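PDB 6BDE: 2,4-dihydroxyhept-2-ene-1,7-dioic acid aldolase from Kordia algicida OT-1, which binds heme b as an H-NOX protein and probably senses gases such as nitric oxide, despite the aldolase name it carries. Local coordinates for residues Leu12-Lys16 / Phe17-Met21; Glu100-Ile103 / His104-Arg108. The protein carries 1 engineered substitution. All coordinates share one frame; numbering follows the deposited sequence.

Interaction 1. Residues Leu12-Lys16 / Phe17-Met21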
ATOM      1  N   LEU A  12       1.568  -5.555 -12.503  1.00 46.67           N
ATOM      2  CA  LEU A  12       2.942  -5.479 -12.020  1.00 48.13           C
ATOM      3  C   LEU A  12       3.613  -6.847 -12.047  1.00 47.04           C
ATOM      4  O   LEU A  12       4.814  -6.949 -12.323  1.00 47.54           O
ATOM      5  CB  LEU A  12       2.963  -4.894 -10.609  1.00 47.42           C
ATOM      6  CG  LEU A  12       4.325  -4.481 -10.051  1.00 50.09           C
ATOM      7  CD1 LEU A  12       5.043  -3.559 -11.024  1.00 51.87           C
ATOM      8  CD2 LEU A  12       4.161  -3.812  -8.698  1.00 48.05           C
ATOM      9  N   VAL A  13       2.857  -7.909 -11.758  1.00 41.43           N
ATOM     10  CA  VAL A  13       3.411  -9.258 -11.831  1.00 48.21           C
ATOM     11  C   VAL A  13       3.797  -9.594 -13.267  1.00 52.55           C
ATOM     12  O   VAL A  13       4.858 -10.175 -13.521  1.00 56.33           O
ATOM     13  CB  VAL A  13       2.411 -10.280 -11.258  1.00 47.53           C
ATOM     14  CG1 VAL A  13       2.953 -11.694 -11.405  1.00 50.16           C
ATOM     15  CG2 VAL A  13       2.113  -9.969  -9.800  1.00 42.03           C
ATOM     16  N   GLU A  14       2.941  -9.234 -14.225  1.00 50.26           N
ATOM     17  CA  GLU A  14       3.277  -9.427 -15.632  1.00 56.16           C
ATOM     18  C   GLU A  14       4.487  -8.589 -16.026  1.00 59.83           C
ATOM     19  O   GLU A  14       5.353  -9.049 -16.781  1.00 59.40           O
ATOM     20  CB  GLU A  14       2.073  -9.080 -16.509  1.00 58.72           C
ATOM     21  CG  GLU A  14       2.433  -8.538 -17.883  1.00 65.93           C
ATOM     22  CD  GLU A  14       1.426  -8.915 -18.950  1.00 70.44           C
ATOM     23  OE1 GLU A  14       1.850  -9.231 -20.079  1.00 74.41           O
ATOM     24  OE2 GLU A  14       0.210  -8.890 -18.660  1.00 74.55           O
ATOM     25  N   ASP A  15       4.570  -7.361 -15.509  1.00 60.57           N
ATOM     26  CA  ASP A  15       5.672  -6.475 -15.864  1.00 68.95           C
ATOM     27  C   ASP A  15       7.003  -6.990 -15.326  1.00 68.15           C
ATOM     28  O   ASP A  15       8.030  -6.900 -16.007  1.00 71.07           O
ATOM     29  CB  ASP A  15       5.390  -5.065 -15.345  1.00 70.89           C
ATOM     30  CG  ASP A  15       6.615  -4.170 -15.375  1.00 79.37           C
ATOM     31  OD1 ASP A  15       7.501  -4.392 -16.224  1.00 86.82           O
ATOM     32  OD2 ASP A  15       6.692  -3.243 -14.540  1.00 81.15           O
ATOM     33  N   LYS A  16       7.007  -7.539 -14.113  1.00 65.17           N
ATOM     34  CA  LYS A  16       8.249  -7.904 -13.441  1.00 62.37           C
ATOM     35  C   LYS A  16       8.637  -9.366 -13.624  1.00 64.84           C
ATOM     36  O   LYS A  16       9.819  -9.664 -13.820  1.00 65.92           O
ATOM     37  CB  LYS A  16       8.150  -7.590 -11.944  1.00 57.44           C
ATOM     38  CG  LYS A  16       9.395  -7.955 -11.148  1.00 67.03           C
ATOM     39  CD  LYS A  16      10.611  -7.170 -11.616  1.00 70.77           C
ATOM     40  CE  LYS A  16      10.428  -5.681 -11.387  1.00 72.69           C
ATOM     41  NZ  LYS A  16      10.131  -5.380  -9.961  1.00 72.72           N
ATOM     42  N   PHE A  17       7.675 -10.290 -13.567  1.00 53.68           N
ATOM     43  CA  PHE A  17       7.980 -11.714 -13.572  1.00 50.35           C
ATOM     44  C   PHE A  17       7.490 -12.455 -14.810  1.00 53.76           C
ATOM     45  O   PHE A  17       7.889 -13.607 -15.012  1.00 58.40           O
ATOM     46  CB  PHE A  17       7.397 -12.385 -12.319  1.00 46.86           C
ATOM     47  CG  PHE A  17       7.881 -11.783 -11.029  1.00 51.78           C
ATOM     48  CD1 PHE A  17       7.135 -10.816 -10.373  1.00 42.73           C
ATOM     49  CD2 PHE A  17       9.096 -12.168 -10.486  1.00 52.62           C
ATOM     50  CE1 PHE A  17       7.583 -10.262  -9.190  1.00 44.20           C
ATOM     51  CE2 PHE A  17       9.549 -11.615  -9.305  1.00 53.99           C
ATOM     52  CZ  PHE A  17       8.792 -10.661  -8.656  1.00 51.43           C
ATOM     53  N   GLY A  18       6.637 -11.852 -15.623  1.00 53.11           N
ATOM     54  CA  GLY A  18       6.228 -12.464 -16.868  1.00 59.05           C
ATOM     55  C   GLY A  18       4.781 -12.939 -16.832  1.00 59.63           C
ATOM     56  O   GLY A  18       4.186 -13.156 -15.773  1.00 61.31           O
ATOM     57  N   LEU A  19       4.219 -13.109 -18.033  1.00 62.32           N
ATOM     58  CA  LEU A  19       2.820 -13.509 -18.157  1.00 65.23           C
ATOM     59  C   LEU A  19       2.589 -14.928 -17.654  1.00 63.41           C
ATOM     60  O   LEU A  19       1.513 -15.231 -17.124  1.00 59.40           O
ATOM     61  CB  LEU A  19       2.369 -13.391 -19.613  1.00 70.40           C
ATOM     62  CG  LEU A  19       0.865 -13.483 -19.876  1.00 75.42           C
ATOM     63  CD1 LEU A  19       0.160 -12.225 -19.395  1.00 73.94           C
ATOM     64  CD2 LEU A  19       0.590 -13.732 -21.351  1.00 83.49           C
ATOM     65  N   GLU A  20       3.577 -15.810 -17.816  1.00 65.73           N
ATOM     66  CA  GLU A  20       3.426 -17.183 -17.349  1.00 67.40           C
ATOM     67  C   GLU A  20       3.309 -17.255 -15.832  1.00 60.90           C
ATOM     68  O   GLU A  20       2.617 -18.134 -15.307  1.00 62.56           O
ATOM     69  CB  GLU A  20       4.598 -18.038 -17.833  1.00 76.60           C
ATOM     70  CG  GLU A  20       5.970 -17.415 -17.611  1.00 84.22           C
ATOM     71  CD  GLU A  20       6.401 -16.517 -18.755  1.00 88.75           C
ATOM     72  OE1 GLU A  20       7.218 -15.602 -18.520  1.00 86.83           O
ATOM     73  OE2 GLU A  20       5.919 -16.724 -19.888  1.00 93.63           O
ATOM     74  N   MET A  21       3.977 -16.350 -15.111  1.00 56.49           N
ATOM     75  CA  MET A  21       3.828 -16.325 -13.662  1.00 53.60           C
ATOM     76  C   MET A  21       2.436 -15.851 -13.259  1.00 54.85           C
ATOM     77  O   MET A  21       1.876 -16.344 -12.273  1.00 52.66           O
ATOM     78  CB  MET A  21       4.911 -15.441 -13.040  1.00 53.67           C
ATOM     79  CG  MET A  21       4.846 -15.312 -11.526  1.00 51.26           C
ATOM     80  SD  MET A  21       5.101 -16.886 -10.682  1.00 51.60           S
ATOM     81  CE  MET A  21       6.827 -17.206 -11.037  1.00 52.36           C
TER
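Val13 O takes two backbone N-H groups. The bond from Phe17 N, at 2.8 Å, is the ordinary helical one; the bond from Gly18 N is weak, and the same N-H makes a second weak bond to Glu14 O at 3.3 Å. Gly18 therefore splits its hydrogen between two carbonyls where the helix runs out.

Among the side chains, the aliphatic part of Lys16 lies over one face of the Phe17 ring, a CH-pi contact with CG 3.7 Å from the ring centroid and displaced toward the rim. With Lys16 CG anti to the backbone N (chi1 179°), the chain folds across its neighbour before its later bends carry the amine off elsewhere.

Apolar contacts fill the inner side: Val13 CG1 meets Met21 CG at 4.1 Å, the two side chains crossing at about a right angle, and both also rest on Leu55 of helix 45-59. On the outer side, Glu14 and Leu19 run side by side, with Glu14 OE2 3.4 Å from Leu19 CD1, a van der Waals touch.

Gly18, with its positive phi of 109°, ends helix 3-17 and occupies the N-cap position of helix 19-27: a glycine-terminated helix end leading straight into the next helix.

Interaction 2. Residues Glu100-Ile103 / His104-Arg108. With HEM (protoporphyrin IX containing Fe), chain B.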
ATOM      1  N   GLU A 100      -6.342   9.086   7.605  1.00 33.06           N
ATOM      2  CA  GLU A 100      -7.534   8.568   8.266  1.00 32.42           C
ATOM      3  C   GLU A 100      -8.710   9.529   8.137  1.00 36.20           C
ATOM      4  O   GLU A 100      -9.823   9.118   7.788  1.00 36.05           O
ATOM      5  CB  GLU A 100      -7.232   8.282   9.737  1.00 33.37           C
ATOM      6  CG  GLU A 100      -8.414   7.734  10.522  1.00 34.14           C
ATOM      7  CD  GLU A 100      -8.789   6.321  10.111  1.00 37.55           C
ATOM      8  OE1 GLU A 100      -7.927   5.615   9.545  1.00 40.53           O
ATOM      9  OE2 GLU A 100      -9.944   5.916  10.355  1.00 45.46           O
ATOM     10  N   ASN A 101      -8.491  10.814   8.416  1.00 38.46           N
ATOM     11  CA  ASN A 101      -9.588  11.766   8.524  1.00 37.80           C
ATOM     12  C   ASN A 101      -9.841  12.563   7.249  1.00 43.97           C
ATOM     13  O   ASN A 101     -10.736  13.415   7.242  1.00 42.68           O
ATOM     14  CB  ASN A 101      -9.348  12.723   9.701  1.00 40.37           C
ATOM     15  CG  ASN A 101      -8.056  13.513   9.572  1.00 42.52           C
ATOM     16  OD1 ASN A 101      -7.409  13.515   8.526  1.00 41.98           O
ATOM     17  ND2 ASN A 101      -7.675  14.191  10.649  1.00 50.85           N
ATOM     18  N   HIS A 102      -9.091  12.317   6.176  1.00 39.79           N
ATOM     19  CA  HIS A 102      -9.382  12.991   4.917  1.00 38.56           C
ATOM     20  C   HIS A 102      -9.242  12.065   3.715  1.00 37.58           C
ATOM     21  O   HIS A 102     -10.214  11.841   2.988  1.00 42.04           O
ATOM     22  CB  HIS A 102      -8.478  14.210   4.719  1.00 40.78           C
ATOM     23  CG  HIS A 102      -8.701  14.911   3.415  1.00 52.39           C
ATOM     24  ND1 HIS A 102      -7.667  15.319   2.600  1.00 56.17           N
ATOM     25  CD2 HIS A 102      -9.843  15.266   2.779  1.00 59.70           C
ATOM     26  CE1 HIS A 102      -8.161  15.899   1.521  1.00 63.81           C
ATOM     27  NE2 HIS A 102      -9.479  15.879   1.605  1.00 57.17           N
ATOM     28  N   ILE A 103      -8.036  11.536   3.495  1.00 37.46           N
ATOM     29  CA  ILE A 103      -7.756  10.794   2.266  1.00 37.84           C
ATOM     30  C   ILE A 103      -8.682   9.589   2.145  1.00 33.32           C
ATOM     31  O   ILE A 103      -9.428   9.450   1.169  1.00 37.90           O
ATOM     32  CB  ILE A 103      -6.277  10.375   2.210  1.00 39.19           C
ATOM     33  CG1 ILE A 103      -5.386  11.599   1.985  1.00 42.50           C
ATOM     34  CG2 ILE A 103      -6.059   9.349   1.109  1.00 36.56           C
ATOM     35  CD1 ILE A 103      -3.914  11.327   2.190  1.00 41.65           C
ATOM     36  N   HIS A 104      -8.653   8.703   3.141  1.00 33.71           N
ATOM     37  CA  HIS A 104      -9.487   7.511   3.082  1.00 35.28           C
ATOM     38  C   HIS A 104     -10.960   7.807   3.334  1.00 38.50           C
ATOM     39  O   HIS A 104     -11.802   6.941   3.068  1.00 38.67           O
ATOM     40  CB  HIS A 104      -8.970   6.461   4.068  1.00 31.59           C
ATOM     41  CG  HIS A 104      -7.819   5.661   3.539  1.00 29.00           C
ATOM     42  ND1 HIS A 104      -7.068   4.818   4.327  1.00 30.45           N
ATOM     43  CD2 HIS A 104      -7.290   5.582   2.294  1.00 32.93           C
ATOM     44  CE1 HIS A 104      -6.125   4.252   3.591  1.00 30.26           C
ATOM     45  NE2 HIS A 104      -6.241   4.698   2.354  1.00 24.92           N
ATOM     46  N   VAL A 105     -11.294   9.003   3.827  1.00 32.67           N
ATOM     47  CA  VAL A 105     -12.688   9.432   3.830  1.00 38.06           C
ATOM     48  C   VAL A 105     -13.162   9.678   2.404  1.00 35.75           C
ATOM     49  O   VAL A 105     -14.279   9.300   2.029  1.00 43.99           O
ATOM     50  CB  VAL A 105     -12.864  10.682   4.712  1.00 42.31           C
ATOM     51  CG1 VAL A 105     -14.258  11.268   4.534  1.00 45.15           C
ATOM     52  CG2 VAL A 105     -12.608  10.344   6.174  1.00 41.41           C
ATOM     53  N   GLU A 106     -12.316  10.305   1.582  1.00 38.75           N
ATOM     54  CA  GLU A 106     -12.660  10.520   0.181  1.00 41.03           C
ATOM     55  C   GLU A 106     -12.726   9.202  -0.579  1.00 38.12           C
ATOM     56  O   GLU A 106     -13.546   9.046  -1.490  1.00 47.21           O
ATOM     57  CB  GLU A 106     -11.643  11.460  -0.468  1.00 44.49           C
ATOM     58  CG  GLU A 106     -11.692  12.884   0.056  1.00 46.22           C
ATOM     59  CD  GLU A 106     -13.072  13.495  -0.066  1.00 53.35           C
ATOM     60  OE1 GLU A 106     -13.618  13.511  -1.189  1.00 54.86           O
ATOM     61  OE2 GLU A 106     -13.611  13.960   0.960  1.00 59.49           O
ATOM     62  N   VAL A 107     -11.869   8.244  -0.217  1.00 37.11           N
ATOM     63  CA  VAL A 107     -11.868   6.946  -0.887  1.00 36.62           C
ATOM     64  C   VAL A 107     -13.191   6.225  -0.655  1.00 38.14           C
ATOM     65  O   VAL A 107     -13.720   5.562  -1.554  1.00 47.08           O
ATOM     66  CB  VAL A 107     -10.672   6.102  -0.410  1.00 37.17           C
ATOM     67  CG1 VAL A 107     -10.668   4.744  -1.099  1.00 38.60           C
ATOM     68  CG2 VAL A 107      -9.370   6.842  -0.666  1.00 37.52           C
ATOM     69  N   ARG A 108     -13.747   6.344   0.553  1.00 42.52           N
ATOM     70  CA  ARG A 108     -15.028   5.704   0.833  1.00 42.39           C
ATOM     71  C   ARG A 108     -16.148   6.309  -0.002  1.00 51.37           C
ATOM     72  O   ARG A 108     -17.140   5.631  -0.297  1.00 52.39           O
ATOM     73  CB  ARG A 108     -15.352   5.798   2.326  1.00 43.34           C
ATOM     74  CG  ARG A 108     -16.521   4.926   2.760  1.00 50.33           C
ATOM     75  CD  ARG A 108     -16.477   4.624   4.248  1.00 46.30           C
ATOM     76  NE  ARG A 108     -15.344   3.776   4.609  1.00 48.68           N
ATOM     77  CZ  ARG A 108     -15.196   2.517   4.209  1.00 51.30           C
ATOM     78  NH1 ARG A 108     -16.108   1.956   3.428  1.00 49.10           N
ATOM     79  NH2 ARG A 108     -14.134   1.819   4.588  1.00 50.51           N
TER
HETATM   80  CHA HEM B 201      -6.295   0.260   0.584  1.00 38.91           C
HETATM   81  CHB HEM B 201      -7.205   4.716  -2.381  1.00 36.41           C
HETATM   82  CHC HEM B 201      -3.153   7.337   0.282  1.00 37.90           C
HETATM   83  CHD HEM B 201      -2.074   2.788   3.086  1.00 31.59           C
HETATM   84  C1A HEM B 201      -6.657   1.600  -0.403  1.00 35.01           C
HETATM   85  C2A HEM B 201      -7.510   1.165  -1.444  1.00 39.84           C
HETATM   86  C3A HEM B 201      -7.732   2.265  -2.169  1.00 38.67           C
HETATM   87  C4A HEM B 201      -6.993   3.272  -1.516  1.00 36.53           C
HETATM   88  CMA HEM B 201      -8.597   2.401  -3.419  1.00 39.23           C
HETATM   89  CAA HEM B 201      -8.079  -0.235  -1.674  1.00 32.68           C
HETATM   90  CBA HEM B 201      -9.399  -0.339  -0.903  1.00 36.99           C
HETATM   91  CGA HEM B 201     -10.107  -1.662  -1.186  1.00 38.82           C
HETATM   92  O1A HEM B 201     -11.292  -1.835  -0.794  1.00 40.13           O
HETATM   93  O2A HEM B 201      -9.512  -2.580  -1.810  1.00 40.66           O
HETATM   94  C1B HEM B 201      -6.021   5.702  -1.778  1.00 36.52           C
HETATM   95  C2B HEM B 201      -5.688   7.008  -2.527  1.00 36.40           C
HETATM   96  C3B HEM B 201      -4.639   7.629  -1.787  1.00 39.00           C
HETATM   97  C4B HEM B 201      -4.382   6.700  -0.637  1.00 35.51           C
HETATM   98  CMB HEM B 201      -6.360   7.528  -3.797  1.00 46.72           C
HETATM   99  CAB HEM B 201      -3.936   8.952  -2.070  1.00 38.06           C
HETATM  100  CBB HEM B 201      -4.623  10.071  -2.169  1.00 53.14           C
HETATM  101  C1C HEM B 201      -2.669   5.983   1.212  1.00 34.91           C
HETATM  102  C2C HEM B 201      -1.397   6.204   1.785  1.00 32.73           C
HETATM  103  C3C HEM B 201      -1.138   5.079   2.474  1.00 33.14           C
HETATM  104  C4C HEM B 201      -2.269   4.266   2.273  1.00 31.83           C
HETATM  105  CMC HEM B 201      -0.516   7.444   1.655  1.00 35.05           C
HETATM  106  CAC HEM B 201       0.101   4.758   3.304  1.00 43.12           C
HETATM  107  CBC HEM B 201       0.042   4.834   4.616  1.00 46.74           C
HETATM  108  C1D HEM B 201      -3.284   1.848   2.411  1.00 30.76           C
HETATM  109  C2D HEM B 201      -3.042   0.400   2.768  1.00 29.79           C
HETATM  110  C3D HEM B 201      -4.107  -0.308   2.147  1.00 27.82           C
HETATM  111  C4D HEM B 201      -4.964   0.752   1.422  1.00 30.76           C
HETATM  112  CMD HEM B 201      -1.919  -0.183   3.621  1.00 30.63           C
HETATM  113  CAD HEM B 201      -4.347  -1.817   2.195  1.00 30.61           C
HETATM  114  CBD HEM B 201      -5.664  -2.142   2.892  1.00 32.71           C
HETATM  115  CGD HEM B 201      -5.384  -2.483   4.351  1.00 32.24           C
HETATM  116  O1D HEM B 201      -4.252  -2.234   4.842  1.00 30.69           O
HETATM  117  O2D HEM B 201      -6.288  -3.006   5.055  1.00 30.75           O
HETATM  118  NA  HEM B 201      -6.209   2.925  -0.405  1.00 35.39           N
HETATM  119  NB  HEM B 201      -5.126   5.415  -0.556  1.00 37.45           N
HETATM  120  NC  HEM B 201      -3.277   4.739   1.418  1.00 33.52           N
HETATM  121  ND  HEM B 201      -4.415   2.192   1.505  1.00 32.89           N
HETATM  122 FE   HEM B 201      -5.077   3.998   0.883  1.00 33.46          FE
HETATM  123  O   HOH W   1      -7.041   4.766   7.166  1.00 36.71           O
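The His104 ring presents its edge to the heme, and NE2 binds the iron at 2.0 Å as the axial ligand. At the edge, in the ring plane, sit heme C1D and a water; the water accepts from ND1 at 2.8 Å and donates to Glu100 OE1 at 2.7 Å. This bridge helps fix the imidazole's rotation, with Glu100, itself bonded to Phe119 N, as second shell. A chi1 of -82°, with CG beside the backbone N, aims the ring at the porphyrin. The His102 ring meets Glu106 CG obliquely, NE2 4.0 Å away, and its plane stands 45° from the carboxylate; Tyr89 OH is hydrogen-bonded to His102 ND1, and Lys109 forms a salt bridge with Glu106 OE2.

Ile103 and Val107 reach the porphyrin as well: Ile103 CG2 lies 3.6 Å from heme C4B, and Val107 CG2 3.5 Å from CHB. Replacing Val107 with alanine would remove both methyls from beside CHB and is likely to open a gap at that meso carbon, leaving the porphyrin less closely packed there.

Along the backbone, Glu106 N bonds to His102 O and Val107 N to Ile103 O (3.1 Å), while a wider pi-type turn occupies 100-103. Helix 99-110 thus lies against one side of the heme, joined to helix 83-87 where His102 and Glu106 touch Leu85, and to strand 118-121 through Glu100.

Interaction 1 comes first along the chain and closes well before interaction 2 opens. Their centres are 31 Å apart, on opposite sides of the chain's centre, and about 17 Å separates their nearest atoms, so neither touches the other. Interaction 1 joins helices 3-17 and 19-27 at the surface, against helices 45-59 and 63-81; interaction 2 lies within the single helix 99-110, next to the heme and strand 118-121. Both belong to the heme-NO-binding part of the chain. The first is a helix-to-helix turn at the surface, far from the cofactor, while the second supplies the iron ligand, with other heme contacts coming from residues such as Lys2, Tyr133, Ser135 and Arg137.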